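Local coordinates for copper-containing nitrite reductase (Thermus scotoductus, PDB 6HBE), which probably reduces nitrite to nitric oxide during denitrification, using electrons from cytochrome c and working as a copper-dependent homotrimer, at residues 26-31 with 44-49. Numbering follows the deposited sequence. Where two conformers were deposited one is given.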
loop_
_atom_site.group_PDB
_atom_site.type_symbol
_atom_site.label_atom_id
_atom_site.label_comp_id
_atom_site.label_asym_id
_atom_site.label_seq_id
_atom_site.Cartn_x
_atom_site.Cartn_y
_atom_site.Cartn_z
ATOM N N LEU C 26 1.527 -3.851 33.202
ATOM C CA LEU C 26 0.599 -3.712 32.074
ATOM C C LEU C 26 -0.679 -4.513 32.297
ATOM O O LEU C 26 -0.609 -5.710 32.639
ATOM C CB LEU C 26 1.283 -4.156 30.764
ATOM C CG LEU C 26 2.519 -3.354 30.349
ATOM C CD1 LEU C 26 3.213 -3.981 29.157
ATOM C CD2 LEU C 26 2.154 -1.898 30.040
ATOM N N GLU C 27 -1.831 -3.889 32.046
ATOM C CA GLU C 27 -3.125 -4.479 32.257
ATOM C C GLU C 27 -3.943 -4.568 30.957
ATOM O O GLU C 27 -4.450 -3.556 30.454
ATOM C CB GLU C 27 -3.901 -3.686 33.324
ATOM C CG GLU C 27 -3.168 -3.622 34.667
ATOM C CD GLU C 27 -4.033 -3.082 35.803
ATOM O OE1 GLU C 27 -4.921 -2.245 35.536
ATOM O OE2 GLU C 27 -3.817 -3.499 36.965
ATOM N N ALA C 28 -4.085 -5.785 30.427
ATOM C CA ALA C 28 -4.856 -6.001 29.201
ATOM C C ALA C 28 -6.355 -5.859 29.441
ATOM O O ALA C 28 -6.907 -6.463 30.388
ATOM C CB ALA C 28 -4.533 -7.372 28.583
ATOM N N ARG C 29 -7.016 -5.077 28.584
ATOM C CA ARG C 29 -8.470 -4.826 28.676
ATOM C C ARG C 29 -9.149 -4.479 27.355
ATOM O O ARG C 29 -8.484 -4.249 26.357
ATOM C CB ARG C 29 -8.754 -3.734 29.688
ATOM C CG ARG C 29 -7.827 -2.554 29.611
ATOM C CD ARG C 29 -7.773 -1.866 30.957
ATOM N NE ARG C 29 -9.100 -1.429 31.338
ATOM C CZ ARG C 29 -9.382 -0.733 32.433
ATOM N NH1 ARG C 29 -8.420 -0.354 33.284
ATOM N NH2 ARG C 29 -10.650 -0.398 32.657
ATOM N N SER C 30 -10.482 -4.520 27.367
ATOM C CA SER C 30 -11.335 -3.992 26.318
ATOM C C SER C 30 -11.569 -2.514 26.599
ATOM O O SER C 30 -11.842 -2.154 27.753
ATOM C CB SER C 30 -12.701 -4.685 26.329
ATOM O OG SER C 30 -12.607 -5.925 25.673
ATOM N N SER C 31 -11.493 -1.664 25.575
ATOM C CA SER C 31 -11.625 -0.200 25.784
ATOM C C SER C 31 -12.328 0.533 24.629
ATOM O O SER C 31 -12.563 -0.032 23.530
ATOM C CB SER C 31 -10.243 0.429 25.995
ATOM O OG SER C 31 -9.442 -0.261 26.967
ATOM N N PHE C 44 -9.006 -3.011 21.888
ATOM C CA PHE C 44 -8.315 -3.547 23.050
ATOM C C PHE C 44 -7.180 -2.597 23.432
ATOM O O PHE C 44 -6.608 -1.932 22.553
ATOM C CB PHE C 44 -7.693 -4.915 22.747
ATOM C CG PHE C 44 -8.684 -6.000 22.359
ATOM C CD1 PHE C 44 -9.652 -6.443 23.271
ATOM C CD2 PHE C 44 -8.608 -6.638 21.107
ATOM C CE1 PHE C 44 -10.566 -7.447 22.930
ATOM C CE2 PHE C 44 -9.518 -7.649 20.761
ATOM C CZ PHE C 44 -10.497 -8.048 21.670
ATOM N N SER C 45 -6.824 -2.551 24.723
ATOM C CA SER C 45 -5.721 -1.710 25.212
ATOM C C SER C 45 -4.857 -2.392 26.274
ATOM O O SER C 45 -5.192 -3.498 26.771
ATOM C CB SER C 45 -6.268 -0.405 25.800
ATOM O OG SER C 45 -6.904 -0.636 27.040
ATOM N N PHE C 46 -3.741 -1.745 26.577
ATOM C CA PHE C 46 -3.069 -1.876 27.863
ATOM C C PHE C 46 -3.384 -0.608 28.676
ATOM O O PHE C 46 -3.136 0.520 28.220
ATOM C CB PHE C 46 -1.578 -2.042 27.718
ATOM C CG PHE C 46 -1.176 -3.338 27.057
ATOM C CD1 PHE C 46 -1.270 -4.531 27.742
ATOM C CD2 PHE C 46 -0.765 -3.360 25.727
ATOM C CE1 PHE C 46 -0.926 -5.722 27.138
ATOM C CE2 PHE C 46 -0.410 -4.543 25.118
ATOM C CZ PHE C 46 -0.493 -5.730 25.823
ATOM N N ASN C 47 -3.971 -0.807 29.857
ATOM C CA ASN C 47 -4.246 0.271 30.816
ATOM C C ASN C 47 -5.173 1.378 30.329
ATOM O O ASN C 47 -5.040 2.533 30.743
ATOM C CB ASN C 47 -2.947 0.879 31.318
ATOM C CG ASN C 47 -1.995 -0.152 31.900
ATOM O OD1 ASN C 47 -1.604 -1.146 31.248
ATOM N ND2 ASN C 47 -1.584 0.085 33.121
ATOM N N ASP C 48 -6.105 1.014 29.454
ATOM C CA ASP C 48 -7.158 1.888 28.979
ATOM C C ASP C 48 -6.694 3.109 28.122
ATOM O O ASP C 48 -7.375 4.137 28.087
ATOM C CB ASP C 48 -7.991 2.326 30.185
ATOM C CG ASP C 48 -9.468 2.543 29.860
ATOM O OD1 ASP C 48 -10.096 1.739 29.113
ATOM O OD2 ASP C 48 -10.020 3.519 30.424
ATOM N N MET C 49 -5.533 2.979 27.466
ATOM C CA MET C 49 -4.979 3.998 26.544
ATOM C C MET C 49 -4.416 3.301 25.296
ATOM O O MET C 49 -3.894 2.198 25.415
ATOM C CB MET C 49 -3.861 4.808 27.211
ATOM C CG MET C 49 -2.992 4.046 28.200
ATOM S SD MET C 49 -1.790 5.060 29.104
ATOM C CE MET C 49 -2.771 6.529 29.401
#
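The first beta hairpin of the N-terminal cupredoxin domain pairs residues 26-31, on strand 21-36, antiparallel with residues 44-49, which carry strand 39-46 into a type I' turn at Phe46-Met49. Arg29 and Ser45 form the hydrogen-bonded pair, Arg29 N to Ser45 O at 3.0 Å and Ser45 N to Arg29 O at 2.9 Å. Where the strand gives out, Asn47 prolongs the pattern: its N donates to Glu27 O in the carbonyl plane, on a lone pair, while its side chain swings back so that OD1 takes Glu27 N almost straight (172°), the donor standing above the amide plane. Asparagine suits this place because it also tolerates the positive phi (61°) of the turn.

On the face that carries Arg29, two serine hydroxyls, small enough to meet close to the backbone, hydrogen-bond tip to tip, Ser45 OG to Ser31 OG at 2.6 Å; either could be the donor. Ser45 OG, in the crowded position between its own N and carbonyl carbon, weakly accepts Asp48 N. Asp48 OD1, 3.0 Å from Ser31 OG, competes for the single Ser31 proton. Asp48 CB sits over one guanidinium face of Arg29, near the rim, the carboxylate stacked at 23°. Asp48 OD1 lies well out of that plane, 4.0 Å from Arg29 NE, so the long salt bridge rests on charge alone.

Ala28, Ser30, Phe44 and Phe46 share the other face. Leu26 CB and the small Ala28 CB pack against the Phe46 ring, whereas Ser30 OG, hydrogen-bonded to Asp71 OD2, sits near the edge of Phe44. That ring stacks on His125 and meets His75 edge-to-face, and Gln130 NE2 hydrogen-bonds to Ser45 O; all three are copper ligands, so the hairpin supplies second-shell contacts to a cupredoxin type 1 site.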